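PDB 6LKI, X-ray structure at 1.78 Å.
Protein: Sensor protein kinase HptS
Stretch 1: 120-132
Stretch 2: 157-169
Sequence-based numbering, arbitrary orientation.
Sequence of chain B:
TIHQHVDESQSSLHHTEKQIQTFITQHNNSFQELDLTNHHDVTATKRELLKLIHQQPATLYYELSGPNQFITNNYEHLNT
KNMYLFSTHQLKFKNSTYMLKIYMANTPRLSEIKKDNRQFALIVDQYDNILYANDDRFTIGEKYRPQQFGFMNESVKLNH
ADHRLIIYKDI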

# COMPACT_ATOMS: atom_id res chain seq x y z
N PHE B 120 -27.10 5.15 -19.58
CA PHE B 120 -26.02 5.07 -18.61
C PHE B 120 -25.16 3.84 -18.87
O PHE B 120 -25.55 2.93 -19.60
CB PHE B 120 -26.58 5.06 -17.18
CG PHE B 120 -27.36 6.29 -16.84
CD1 PHE B 120 -28.70 6.40 -17.18
CD2 PHE B 120 -26.76 7.35 -16.18
CE1 PHE B 120 -29.42 7.54 -16.87
CE2 PHE B 120 -27.48 8.49 -15.86
CZ PHE B 120 -28.81 8.58 -16.21
N ALA B 121 -23.98 3.83 -18.25
CA ALA B 121 -22.99 2.79 -18.51
C ALA B 121 -22.55 2.14 -17.20
O ALA B 121 -22.44 2.80 -16.17
CB ALA B 121 -21.76 3.36 -19.23
N LEU B 122 -22.30 0.83 -17.27
CA LEU B 122 -21.76 0.06 -16.17
C LEU B 122 -20.68 -0.87 -16.71
O LEU B 122 -20.74 -1.30 -17.86
CB LEU B 122 -22.85 -0.78 -15.47
CG LEU B 122 -23.64 -0.18 -14.31
CD1 LEU B 122 -24.89 -0.99 -14.05
CD2 LEU B 122 -22.79 -0.11 -13.05
N ILE B 123 -19.69 -1.16 -15.87
CA ILE B 123 -18.65 -2.14 -16.20
C ILE B 123 -18.55 -3.11 -15.04
O ILE B 123 -18.28 -2.70 -13.90
CB ILE B 123 -17.29 -1.48 -16.48
CG1 ILE B 123 -17.35 -0.66 -17.76
CG2 ILE B 123 -16.20 -2.54 -16.57
CD1 ILE B 123 -16.00 -0.13 -18.21
N VAL B 124 -18.78 -4.40 -15.31
CA VAL B 124 -18.76 -5.42 -14.28
C VAL B 124 -17.83 -6.55 -14.70
O VAL B 124 -17.63 -6.81 -15.89
CB VAL B 124 -20.17 -5.99 -13.99
CG1 VAL B 124 -21.09 -4.89 -13.46
CG2 VAL B 124 -20.76 -6.63 -15.24
N ASP B 125 -17.24 -7.21 -13.71
CA ASP B 125 -16.39 -8.36 -13.96
C ASP B 125 -17.24 -9.63 -14.05
O ASP B 125 -18.46 -9.60 -13.86
CB ASP B 125 -15.32 -8.48 -12.87
CG ASP B 125 -15.90 -8.54 -11.47
OD1 ASP B 125 -17.14 -8.47 -11.33
OD2 ASP B 125 -15.12 -8.65 -10.50
N GLN B 126 -16.60 -10.76 -14.34
CA GLN B 126 -17.31 -12.03 -14.37
C GLN B 126 -17.82 -12.43 -12.99
O GLN B 126 -18.72 -13.27 -12.90
CB GLN B 126 -16.41 -13.13 -14.93
CG GLN B 126 -15.49 -13.77 -13.92
CD GLN B 126 -14.18 -13.04 -13.79
OE1 GLN B 126 -14.15 -11.85 -13.48
NE2 GLN B 126 -13.09 -13.74 -14.04
N TYR B 127 -17.27 -11.87 -11.92
CA TYR B 127 -17.82 -12.05 -10.59
C TYR B 127 -18.94 -11.08 -10.29
O TYR B 127 -19.48 -11.10 -9.18
CB TYR B 127 -16.72 -11.92 -9.53
CG TYR B 127 -15.47 -12.71 -9.84
CD1 TYR B 127 -15.55 -14.05 -10.23
CD2 TYR B 127 -14.22 -12.13 -9.76
CE1 TYR B 127 -14.42 -14.77 -10.52
CE2 TYR B 127 -13.08 -12.84 -10.05
CZ TYR B 127 -13.18 -14.17 -10.43
OH TYR B 127 -12.05 -14.88 -10.71
N ASP B 128 -19.32 -10.23 -11.25
CA ASP B 128 -20.45 -9.31 -11.15
C ASP B 128 -20.19 -8.14 -10.21
O ASP B 128 -21.14 -7.52 -9.72
CB ASP B 128 -21.73 -10.04 -10.72
CG ASP B 128 -22.58 -10.49 -11.89
OD1 ASP B 128 -22.04 -10.68 -12.99
OD2 ASP B 128 -23.81 -10.65 -11.69
N ASN B 129 -18.92 -7.81 -9.94
CA ASN B 129 -18.59 -6.60 -9.20
C ASN B 129 -18.67 -5.38 -10.12
O ASN B 129 -18.23 -5.43 -11.26
CB ASN B 129 -17.19 -6.68 -8.61
CG ASN B 129 -17.05 -7.77 -7.56
OD1 ASN B 129 -17.98 -8.05 -6.81
ND2 ASN B 129 -15.88 -8.39 -7.52
N ILE B 130 -19.21 -4.28 -9.60
CA ILE B 130 -19.29 -3.04 -10.36
C ILE B 130 -17.91 -2.39 -10.39
O ILE B 130 -17.34 -2.07 -9.34
CB ILE B 130 -20.34 -2.08 -9.78
CG1 ILE B 130 -21.74 -2.67 -9.96
CG2 ILE B 130 -20.24 -0.72 -10.45
CD1 ILE B 130 -22.85 -1.75 -9.49
N LEU B 131 -17.36 -2.19 -11.59
CA LEU B 131 -16.06 -1.56 -11.77
C LEU B 131 -16.14 -0.15 -12.34
O LEU B 131 -15.14 0.57 -12.30
CB LEU B 131 -15.17 -2.42 -12.67
CG LEU B 131 -14.97 -3.88 -12.26
CD1 LEU B 131 -14.11 -4.60 -13.28
CD2 LEU B 131 -14.35 -3.96 -10.87
N TYR B 132 -17.29 0.25 -12.87
CA TYR B 132 -17.48 1.61 -13.35
C TYR B 132 -18.97 1.90 -13.43
O TYR B 132 -19.78 1.01 -13.69
CB TYR B 132 -16.82 1.84 -14.72
CG TYR B 132 -17.03 3.24 -15.26
CD1 TYR B 132 -16.23 4.29 -14.83
CD2 TYR B 132 -18.03 3.51 -16.18
CE1 TYR B 132 -16.42 5.57 -15.32
CE2 TYR B 132 -18.23 4.79 -16.67
CZ TYR B 132 -17.42 5.82 -16.23
OH TYR B 132 -17.61 7.09 -16.71
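Stretch 2, residues 157-169: KLNHADHRLIIYK

Stretch 2 enters as a loop and then runs as an extended strand from His163 onward, pairing antiparallel with the strand Phe120–Asp125. The N-to-C directions of the two strands make an angle of 158°, their axes approach to 4.6 Å, and together the stretches bury 861 Å² of surface, summed over both sides. Hydrogen-bonded pairs alternate with non-hydrogen-bonded ones, and the side chains of Arg164, Ile166 and Tyr168 share one face of the sheet with Val124, Leu122 and Phe120, while His163, Leu165 and Ile167 share the other with Asp125, Ile123 and Ala121.

Lys157 makes no contact with stretch 1; its NZ instead bonds to O of Leu158, 3.0 Å away. Leu158 points toward stretch 1 and places its CD1 4.0 Å from CD1 of Ile123. Asn159, His160 and Ala161 stay clear of stretch 1 as the chain turns back, and N of His163 donates a weak hydrogen bond to O of Ala161 (2.7 Å). Asp162 brings the chain back into contact: its O accepts a weak hydrogen bond from N of Gln126 at 3.1 Å, just beyond the end of the first strand.

At His163, phi/psi of -121/154° mark the extended conformation. This residue lies opposite Asp125, with CA atoms 4.3 Å apart; its side chain is in the m rotamer (chi1 -61°), and CD1 of Leu131 lies over one face of the imidazole, 3.5 Å from the ring centroid. O of His163 accepts from N of Leu158 at 2.7 Å, which ties the strand to the start of the loop.

Arg164 pairs with Val124 through two backbone hydrogen bonds, from N of Arg164 to O of Val124 (2.8 Å) and from N of Val124 to O of Arg164 (3.1 Å). Its side chain reaches on to the type I turn Asp125–Asp128. There NH2 of Arg164 donates to O of Asp125 at 2.9 Å and forms a salt bridge with OD1 of Asp128 at 2.5 Å, both acceptors lying near the guanidinium plane, while CG2 of Val124 covers one face of the group. One arginine thus ties the strand to both ends of the turn.

Leu165 faces Ile123, its CD1 4.1 Å from CG1 of that residue. Ile166 returns to the hydrogen-bonding register: its N donates to O of Leu122 at 2.8 Å with a nearly straight angle of 175°, and its O accepts from N of Leu122 at 2.7 Å. Its CD1 packs 3.6 Å from CG2 of Val124. Ile167 lies beside Ala121, with CG1 4.4 Å from CB of Ala121.

Tyr168 completes the ladder, N to O of Phe120 and N of Phe120 to O of Tyr168, both 3.0 Å. CB of Phe120 sits over the tyrosine ring, 3.9 Å from its centroid; the two aromatic rings are near parallel but slid apart. A water bonded to OH of Tyr168 and O of Ala121, 2.7 Å from each, bridges the strands. Lys169 makes no contact with stretch 1.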

# COMPACT_ATOMS: atom_id res chain seq x y z
N LYS B 157 -18.82 -8.00 -24.19
CA LYS B 157 -17.63 -8.40 -23.45
C LYS B 157 -16.45 -7.52 -23.87
O LYS B 157 -16.16 -7.38 -25.06
CB LYS B 157 -17.31 -9.87 -23.70
CG LYS B 157 -16.30 -10.47 -22.72
CD LYS B 157 -15.04 -10.92 -23.45
CE LYS B 157 -13.95 -11.32 -22.47
NZ LYS B 157 -12.59 -10.98 -23.00
N LEU B 158 -15.79 -6.93 -22.88
CA LEU B 158 -14.62 -6.10 -23.17
C LEU B 158 -13.44 -6.98 -23.56
O LEU B 158 -13.28 -8.10 -23.08
CB LEU B 158 -14.28 -5.22 -21.97
CG LEU B 158 -15.29 -4.10 -21.69
CD1 LEU B 158 -14.79 -3.16 -20.60
CD2 LEU B 158 -15.61 -3.32 -22.96
N ASN B 159 -12.59 -6.44 -24.43
CA ASN B 159 -11.59 -7.26 -25.11
C ASN B 159 -10.41 -7.60 -24.22
O ASN B 159 -9.83 -8.69 -24.35
CB ASN B 159 -11.11 -6.56 -26.38
CG ASN B 159 -10.12 -7.38 -27.16
OD1 ASN B 159 -8.90 -7.20 -27.03
ND2 ASN B 159 -10.62 -8.29 -27.99
N HIS B 160 -10.03 -6.70 -23.31
CA HIS B 160 -8.76 -6.83 -22.60
C HIS B 160 -8.86 -7.63 -21.31
O HIS B 160 -7.82 -8.07 -20.80
CB HIS B 160 -8.21 -5.44 -22.28
CG HIS B 160 -9.01 -4.70 -21.26
ND1 HIS B 160 -10.24 -4.14 -21.54
CD2 HIS B 160 -8.76 -4.43 -19.95
CE1 HIS B 160 -10.71 -3.55 -20.45
NE2 HIS B 160 -9.83 -3.71 -19.48
N ALA B 161 -10.06 -7.82 -20.77
CA ALA B 161 -10.21 -8.57 -19.53
C ALA B 161 -11.62 -9.16 -19.48
O ALA B 161 -12.46 -8.87 -20.34
CB ALA B 161 -9.94 -7.69 -18.30
N ASP B 162 -11.86 -9.98 -18.46
CA ASP B 162 -13.16 -10.63 -18.28
C ASP B 162 -14.18 -9.64 -17.71
O ASP B 162 -14.76 -9.84 -16.65
CB ASP B 162 -13.01 -11.85 -17.38
CG ASP B 162 -12.10 -12.91 -17.98
OD1 ASP B 162 -12.39 -13.36 -19.11
OD2 ASP B 162 -11.12 -13.30 -17.32
N HIS B 163 -14.40 -8.56 -18.46
CA HIS B 163 -15.31 -7.50 -18.07
C HIS B 163 -16.40 -7.34 -19.12
O HIS B 163 -16.21 -7.66 -20.29
CB HIS B 163 -14.56 -6.17 -17.88
CG HIS B 163 -13.51 -6.21 -16.82
ND1 HIS B 163 -12.51 -5.27 -16.72
CD2 HIS B 163 -13.30 -7.08 -15.80
CE1 HIS B 163 -11.73 -5.56 -15.70
NE2 HIS B 163 -12.19 -6.65 -15.12
N ARG B 164 -17.55 -6.82 -18.68
CA ARG B 164 -18.69 -6.58 -19.54
C ARG B 164 -19.12 -5.13 -19.43
O ARG B 164 -19.27 -4.61 -18.32
CB ARG B 164 -19.86 -7.50 -19.19
CG ARG B 164 -19.64 -8.96 -19.54
CD ARG B 164 -20.63 -9.85 -18.81
NE ARG B 164 -20.36 -9.91 -17.38
CZ ARG B 164 -21.30 -9.95 -16.44
NH1 ARG B 164 -22.58 -9.93 -16.79
NH2 ARG B 164 -20.97 -10.00 -15.16
N LEU B 165 -19.32 -4.48 -20.57
CA LEU B 165 -19.83 -3.12 -20.62
C LEU B 165 -21.34 -3.17 -20.84
O LEU B 165 -21.80 -3.75 -21.83
CB LEU B 165 -19.16 -2.31 -21.73
CG LEU B 165 -19.87 -1.01 -22.11
CD1 LEU B 165 -19.80 0.00 -20.96
CD2 LEU B 165 -19.28 -0.42 -23.38
N ILE B 166 -22.10 -2.58 -19.92
CA ILE B 166 -23.56 -2.62 -19.96
C ILE B 166 -24.08 -1.19 -20.07
O ILE B 166 -23.80 -0.36 -19.20
CB ILE B 166 -24.15 -3.32 -18.73
CG1 ILE B 166 -23.37 -4.60 -18.41
CG2 ILE B 166 -25.62 -3.61 -18.94
CD1 ILE B 166 -23.45 -5.01 -16.97
N ILE B 167 -24.85 -0.93 -21.12
CA ILE B 167 -25.50 0.36 -21.33
C ILE B 167 -27.01 0.14 -21.25
O ILE B 167 -27.56 -0.71 -21.95
CB ILE B 167 -25.11 0.99 -22.68
CG1 ILE B 167 -23.61 1.31 -22.69
CG2 ILE B 167 -25.93 2.23 -22.94
CD1 ILE B 167 -23.14 1.97 -23.96
N TYR B 168 -27.67 0.91 -20.38
CA TYR B 168 -29.08 0.72 -20.09
C TYR B 168 -29.81 2.06 -20.16
O TYR B 168 -29.20 3.12 -20.30
CB TYR B 168 -29.28 0.08 -18.71
CG TYR B 168 -28.59 0.81 -17.58
CD1 TYR B 168 -27.27 0.53 -17.25
CD2 TYR B 168 -29.26 1.77 -16.83
CE1 TYR B 168 -26.63 1.20 -16.22
CE2 TYR B 168 -28.63 2.43 -15.79
CZ TYR B 168 -27.32 2.14 -15.49
OH TYR B 168 -26.69 2.80 -14.46
N LYS B 169 -31.14 1.98 -20.07
CA LYS B 169 -31.99 3.15 -20.22
C LYS B 169 -33.37 2.84 -19.65
O LYS B 169 -33.91 1.76 -19.87
CB LYS B 169 -32.11 3.56 -21.69
CG LYS B 169 -33.15 4.63 -21.97
CD LYS B 169 -32.85 5.37 -23.25
CE LYS B 169 -33.99 6.29 -23.64
NZ LYS B 169 -34.20 7.37 -22.62
O HOH W 1 -24.10 3.24 -14.09